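Local coordinates for putative thiosugar synthase (Amycolatopsis orientalis, PDB 4N6F), which probably forms a 2-thiosugar phosphate from a hexose phosphate, taking its sulphur from the thiocarboxylate of a carrier protein, at residues A[148-153]-A[185-190]; A[140-145]-A[192-197]. One frame throughout, in Å; residues are numbered along the deposited sequence.

Contact 1 of 2, residues A[148-153]-A[185-190]. With CA (calcium ion), chain E.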
loop_
_atom_site.group_PDB
_atom_site.type_symbol
_atom_site.label_atom_id
_atom_site.label_comp_id
_atom_site.label_asym_id
_atom_site.label_seq_id
_atom_site.Cartn_x
_atom_site.Cartn_y
_atom_site.Cartn_z
ATOM N N ALA A 148 -13.742 0.545 -25.291
ATOM C CA ALA A 148 -13.658 0.811 -26.725
ATOM C C ALA A 148 -12.539 1.810 -27.037
ATOM O O ALA A 148 -11.780 1.633 -27.987
ATOM C CB ALA A 148 -14.994 1.313 -27.262
ATOM N N THR A 149 -12.439 2.859 -26.231
ATOM C CA THR A 149 -11.364 3.835 -26.377
ATOM C C THR A 149 -9.999 3.155 -26.218
ATOM O O THR A 149 -9.094 3.355 -27.033
ATOM C CB THR A 149 -11.493 4.965 -25.332
ATOM O OG1 THR A 149 -12.803 5.547 -25.412
ATOM C CG2 THR A 149 -10.437 6.051 -25.563
ATOM N N ALA A 150 -9.865 2.347 -25.171
ATOM C CA ALA A 150 -8.602 1.689 -24.878
ATOM C C ALA A 150 -8.184 0.775 -26.031
ATOM O O ALA A 150 -7.016 0.761 -26.441
ATOM C CB ALA A 150 -8.706 0.908 -23.577
ATOM N N ARG A 151 -9.145 0.031 -26.568
ATOM C CA ARG A 151 -8.886 -0.848 -27.701
ATOM C C ARG A 151 -8.484 -0.108 -28.976
ATOM O O ARG A 151 -7.603 -0.563 -29.713
ATOM C CB ARG A 151 -10.099 -1.740 -27.975
ATOM C CG ARG A 151 -10.344 -2.764 -26.886
ATOM C CD ARG A 151 -11.513 -3.672 -27.244
ATOM N NE ARG A 151 -11.624 -4.804 -26.325
ATOM C CZ ARG A 151 -12.709 -5.565 -26.190
ATOM N NH1 ARG A 151 -13.810 -5.318 -26.896
ATOM N NH2 ARG A 151 -12.709 -6.564 -25.320
ATOM N N ALA A 152 -9.135 1.010 -29.260
ATOM C CA ALA A 152 -8.744 1.813 -30.412
ATOM C C ALA A 152 -7.311 2.319 -30.220
ATOM O O ALA A 152 -6.531 2.379 -31.172
ATOM C CB ALA A 152 -9.707 2.979 -30.591
ATOM N N LEU A 153 -6.958 2.675 -28.984
ATOM C CA LEU A 153 -5.611 3.186 -28.707
ATOM C C LEU A 153 -4.550 2.101 -28.809
ATOM O O LEU A 153 -3.455 2.346 -29.318
ATOM C CB LEU A 153 -5.554 3.922 -27.360
ATOM C CG LEU A 153 -6.300 5.258 -27.398
ATOM C CD1 LEU A 153 -6.414 5.851 -26.005
ATOM C CD2 LEU A 153 -5.668 6.261 -28.359
ATOM N N GLU A 185 -7.116 -6.252 -17.914
ATOM C CA GLU A 185 -7.249 -7.634 -18.421
ATOM C C GLU A 185 -7.425 -7.685 -19.935
ATOM O O GLU A 185 -6.903 -8.578 -20.581
ATOM C CB GLU A 185 -8.441 -8.354 -17.778
ATOM C CG GLU A 185 -8.275 -8.630 -16.289
ATOM C CD GLU A 185 -9.520 -9.245 -15.649
ATOM O OE1 GLU A 185 -10.510 -9.514 -16.365
ATOM O OE2 GLU A 185 -9.511 -9.456 -14.421
ATOM N N GLN A 186 -8.156 -6.732 -20.493
ATOM C CA GLN A 186 -8.516 -6.757 -21.919
ATOM C C GLN A 186 -7.483 -6.127 -22.845
ATOM O O GLN A 186 -7.498 -6.364 -24.054
ATOM C CB GLN A 186 -9.865 -6.050 -22.121
ATOM C CG GLN A 186 -11.052 -6.848 -21.605
ATOM C CD GLN A 186 -11.167 -8.219 -22.250
ATOM O OE1 GLN A 186 -11.383 -9.209 -21.565
ATOM N NE2 GLN A 186 -11.008 -8.285 -23.565
ATOM N N ILE A 187 -6.588 -5.325 -22.281
ATOM C CA ILE A 187 -5.670 -4.496 -23.064
ATOM C C ILE A 187 -4.261 -5.078 -23.002
ATOM O O ILE A 187 -3.821 -5.529 -21.968
ATOM C CB ILE A 187 -5.720 -3.037 -22.540
ATOM C CG1 ILE A 187 -7.122 -2.452 -22.759
ATOM C CG2 ILE A 187 -4.688 -2.151 -23.206
ATOM C CD1 ILE A 187 -7.624 -2.481 -24.189
ATOM N N GLY A 188 -3.570 -5.088 -24.135
ATOM C CA GLY A 188 -2.243 -5.678 -24.229
ATOM C C GLY A 188 -1.095 -4.724 -23.959
ATOM O O GLY A 188 0.055 -5.144 -23.906
ATOM N N ILE A 189 -1.376 -3.440 -23.791
ATOM C CA ILE A 189 -0.298 -2.495 -23.494
ATOM C C ILE A 189 -0.324 -2.143 -22.011
ATOM O O ILE A 189 -1.375 -2.215 -21.377
ATOM C CB ILE A 189 -0.350 -1.242 -24.381
ATOM C CG1 ILE A 189 -1.720 -0.588 -24.351
ATOM C CG2 ILE A 189 0.011 -1.615 -25.816
ATOM C CD1 ILE A 189 -1.733 0.783 -24.991
ATOM N N PRO A 190 0.833 -1.770 -21.452
ATOM C CA PRO A 190 0.861 -1.416 -20.042
ATOM C C PRO A 190 -0.082 -0.253 -19.696
ATOM O O PRO A 190 -0.240 0.673 -20.495
ATOM C CB PRO A 190 2.318 -1.005 -19.814
ATOM C CG PRO A 190 3.082 -1.706 -20.872
ATOM C CD PRO A 190 2.171 -1.698 -22.058
HETATM CA CA CA E . 1.298 -5.562 -26.251
HETATM O O HOH W 1 -9.209 -6.132 -26.217
HETATM O O HOH W 2 2.181 -5.914 -28.295
HETATM O O HOH W 3 -0.546 -4.725 -27.830
#

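Contact 2 of 2, residues A[140-145]-A[192-197]. With F6R (fructose -6-phosphate), chain F.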
loop_
_atom_site.group_PDB
_atom_site.type_symbol
_atom_site.label_atom_id
_atom_site.label_comp_id
_atom_site.label_asym_id
_atom_site.label_seq_id
_atom_site.Cartn_x
_atom_site.Cartn_y
_atom_site.Cartn_z
ATOM N N LEU A 140 1.744 7.985 -25.003
ATOM C CA LEU A 140 1.133 7.602 -23.750
ATOM C C LEU A 140 -0.056 8.542 -23.508
ATOM O O LEU A 140 0.084 9.585 -22.845
ATOM C CB LEU A 140 2.145 7.687 -22.605
ATOM C CG LEU A 140 3.289 6.660 -22.609
ATOM C CD1 LEU A 140 4.459 7.102 -23.461
ATOM C CD2 LEU A 140 3.785 6.414 -21.194
ATOM N N PRO A 141 -1.230 8.182 -24.063
ATOM C CA PRO A 141 -2.442 8.973 -23.894
ATOM C C PRO A 141 -3.146 8.744 -22.561
ATOM O O PRO A 141 -2.990 7.695 -21.942
ATOM C CB PRO A 141 -3.325 8.534 -25.068
ATOM C CG PRO A 141 -2.822 7.191 -25.469
ATOM C CD PRO A 141 -1.413 7.062 -25.009
ATOM N N PHE A 142 -3.922 9.741 -22.148
ATOM C CA PHE A 142 -4.683 9.727 -20.902
ATOM C C PHE A 142 -6.154 9.621 -21.282
ATOM O O PHE A 142 -6.638 10.394 -22.120
ATOM C CB PHE A 142 -4.411 11.036 -20.153
ATOM C CG PHE A 142 -4.882 11.067 -18.718
ATOM C CD1 PHE A 142 -5.009 9.919 -17.957
ATOM C CD2 PHE A 142 -5.130 12.285 -18.111
ATOM C CE1 PHE A 142 -5.423 9.985 -16.633
ATOM C CE2 PHE A 142 -5.550 12.361 -16.788
ATOM C CZ PHE A 142 -5.694 11.209 -16.045
ATOM N N ILE A 143 -6.851 8.642 -20.703
ATOM C CA ILE A 143 -8.274 8.436 -20.963
ATOM C C ILE A 143 -9.061 8.141 -19.694
ATOM O O ILE A 143 -8.509 7.675 -18.683
ATOM C CB ILE A 143 -8.536 7.281 -21.966
ATOM C CG1 ILE A 143 -8.033 5.938 -21.431
ATOM C CG2 ILE A 143 -7.884 7.581 -23.309
ATOM C CD1 ILE A 143 -8.630 4.733 -22.128
ATOM N N LEU A 144 -10.359 8.448 -19.751
ATOM C CA LEU A 144 -11.339 7.885 -18.843
ATOM C C LEU A 144 -11.465 6.409 -19.149
ATOM O O LEU A 144 -11.445 6.019 -20.326
ATOM C CB LEU A 144 -12.711 8.551 -19.012
ATOM C CG LEU A 144 -12.799 10.064 -18.807
ATOM C CD1 LEU A 144 -14.226 10.549 -19.034
ATOM C CD2 LEU A 144 -12.318 10.443 -17.421
ATOM N N PRO A 145 -11.600 5.577 -18.100
ATOM C CA PRO A 145 -11.645 4.137 -18.319
ATOM C C PRO A 145 -12.815 3.761 -19.214
ATOM O O PRO A 145 -13.961 3.763 -18.782
ATOM C CB PRO A 145 -11.800 3.558 -16.903
ATOM C CG PRO A 145 -12.279 4.686 -16.051
ATOM C CD PRO A 145 -11.725 5.931 -16.676
ATOM N N VAL A 192 -0.948 2.734 -16.888
ATOM C CA VAL A 192 -0.498 3.628 -15.829
ATOM C C VAL A 192 -1.753 4.246 -15.207
ATOM O O VAL A 192 -2.555 4.877 -15.907
ATOM C CB VAL A 192 0.403 4.769 -16.379
ATOM C CG1 VAL A 192 0.813 5.737 -15.275
ATOM C CG2 VAL A 192 1.647 4.218 -17.073
ATOM N N VAL A 193 -1.936 4.055 -13.907
ATOM C CA VAL A 193 -3.063 4.677 -13.202
ATOM C C VAL A 193 -2.687 6.115 -12.820
ATOM O O VAL A 193 -1.578 6.378 -12.346
ATOM C CB VAL A 193 -3.499 3.851 -11.970
ATOM C CG1 VAL A 193 -4.544 4.585 -11.144
ATOM C CG2 VAL A 193 -4.072 2.520 -12.429
ATOM N N GLU A 194 -3.614 7.046 -13.053
ATOM C CA GLU A 194 -3.312 8.469 -12.938
ATOM C C GLU A 194 -4.572 9.286 -12.661
ATOM O O GLU A 194 -5.655 8.973 -13.159
ATOM C CB GLU A 194 -2.639 8.942 -14.230
ATOM C CG GLU A 194 -2.300 10.430 -14.308
ATOM C CD GLU A 194 -1.546 10.786 -15.581
ATOM O OE1 GLU A 194 -1.493 11.991 -15.934
ATOM O OE2 GLU A 194 -1.012 9.858 -16.250
ATOM N N GLY A 195 -4.413 10.342 -11.867
ATOM C CA GLY A 195 -5.498 11.266 -11.580
ATOM C C GLY A 195 -6.153 10.982 -10.245
ATOM O O GLY A 195 -6.757 9.925 -10.039
ATOM N N GLY A 196 -6.035 11.935 -9.328
ATOM C CA GLY A 196 -6.721 11.842 -8.048
ATOM C C GLY A 196 -6.037 10.953 -7.024
ATOM O O GLY A 196 -6.604 10.685 -5.971
ATOM N N ILE A 197 -4.821 10.498 -7.325
ATOM C CA ILE A 197 -4.035 9.758 -6.357
ATOM C C ILE A 197 -3.687 10.707 -5.208
ATOM O O ILE A 197 -3.210 11.828 -5.418
ATOM C CB ILE A 197 -2.736 9.175 -6.951
ATOM C CG1 ILE A 197 -3.038 8.199 -8.093
ATOM C CG2 ILE A 197 -1.928 8.473 -5.864
ATOM C CD1 ILE A 197 -3.843 6.986 -7.682
HETATM C C1 F6R F . -0.327 15.105 -17.332
HETATM C C2 F6R F . -0.008 15.614 -15.954
HETATM C C3 F6R F . -1.080 16.039 -14.980
HETATM C C4 F6R F . -1.720 14.779 -14.395
HETATM C C5 F6R F . -2.523 15.089 -13.129
HETATM C C6 F6R F . -2.687 13.852 -12.268
HETATM O O2 F6R F . 1.162 15.641 -15.568
HETATM O O3 F6R F . -2.088 16.885 -15.544
HETATM O O4 F6R F . -2.599 14.195 -15.369
HETATM O O5 F6R F . -1.891 16.098 -12.343
HETATM O O6 F6R F . -3.573 14.168 -11.199
HETATM P P F6R F . -3.080 14.494 -9.719
HETATM O O1P F6R F . -2.554 15.894 -9.833
HETATM O O2P F6R F . -2.021 13.483 -9.371
HETATM O O3P F6R F . -4.346 14.291 -8.938
#

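Contact 1 of 2, residues A[148-153]-A[185-190]
Ile187 reaches across to helix 147-156 with its CD1 methyl, which settles against Ala150 and Arg151. CD1 lies 3.6 Å from Ala150 CB, and the CG1 methylene follows at 3.8 Å from Ala150 CB, so the branch lies against the helix with its last two carbons. The same methyl is 3.8 Å from Arg151 CG, where the two side chains pass at a slant. The torsions explain this placement: CG1 of Ile187 stands anti to the carbonyl carbon (chi1 -64°), and a second turn (chi2 -56°) brings CD1 round.

In the TIM barrel, helices 147-156 and 177-186 both belong to the outer helical layer. Ile187, the first residue to leave helical geometry after 177-186, opens the loop that enters strand 191-194. Ala150 also touches Leu161 of strand 161-164, which lies between strands 138-143 and 191-194 in the barrel sheet.

On the solvent side Arg151 extends from CG to NE, carrying its guanidinium toward Gln186. The guanidinium and amide planes stand 71° apart, with Gln186 CD in the guanidinium plane at its edge. The Gln186 amide is probably modelled turned over; turned back, it may accept a hydrogen bond from Arg151. Water 1 bridges the two residues, donating to Gln186 O at 2.8 Å and accepting a weak bond from Arg151 NE, also 2.8 Å long.

Further along the loop, Gly188 uses both sides of its backbone: its N is hydrogen-bonded to the Glu154 carboxylate, and its O binds the calcium ion at 2.7 Å, with water 2 and water 3 as further ligands.

Contact 2 of 2, residues A[140-145]-A[192-197]
Phe142 lays one face of its ring beneath the carboxylate of Glu194, the two planes only 15° apart and thus stacked. Glu194 OE1 stands 4.1 Å above the ring plane, over the centre of Phe142. Both residues point into the interior of the TIM barrel from the C-terminal ends of their parallel strands, 138-143 and 191-194. Strand 161-164 runs between these two, and the Phe142 and Glu194 CA atoms accordingly remain 8.2 Å apart, so the strands are not paired and the Phe142 ring bridges the gap.

The overlap continues down the aliphatic stem of the acid. Glu194 CB is 3.8 Å from Phe142 CE1, and the following methylene, CG, lies close to both CE1 and CZ. Phe142 CE1 also approaches the backbone O of Glu194 at 3.6 Å. With CG anti to the backbone N in Phe142 (chi1 -168°), the ring reaches over the inner side of strand 161-164 to Glu194. Glu194 is extended throughout, which holds the carboxylate over the ring and within reach of the sugar O4.

That carboxylate is divided between two partners. Its OE1 accepts a hydrogen bond from O4 of fructose 6-phosphate, short at 2.5 Å, whereas OE2 forms a salt bridge with Arg162 of the intervening strand. Arg162 also touches the ring and donates from NH2 to Leu140 O, so one arginine links both segments and positions the first-shell acid. The ring itself borders the sugar, with Phe142 CE2 lying 3.8 Å from O4 of the ligand in an oblique approach.

Beyond the strand, Gly195 passes close to the ligand with its CA 3.5 Å from the sugar-phosphate O6, and Gly196 N donates to phosphate O3P over 2.9 Å, with an N-H...O angle of 152°.

In the fold
Contact 1 is nested within the chain loop closed by contact 2, and their centres lie 13 Å apart. Strand 138-143 leads into helix 147-156, and helix 177-186 leads back into strand 191-194, so contact 2 joins the strands and contact 1 their flanking elements. The two meet through apolar packing: Ile143 CG2 is 3.5 Å from Leu153 CD1 and 3.7 Å from Thr149 CG2, while Pro141 CG lies 3.9 Å from Leu153 CD1. Ile143 faces the helix, whereas its neighbour Phe142 faces the fructose 6-phosphate pocket. Gly188, which binds calcium, precedes strand 191-194, and the sugar phosphate sits just after it at Gly195 and Gly196, so the two ligands lie at opposite ends of the barrel.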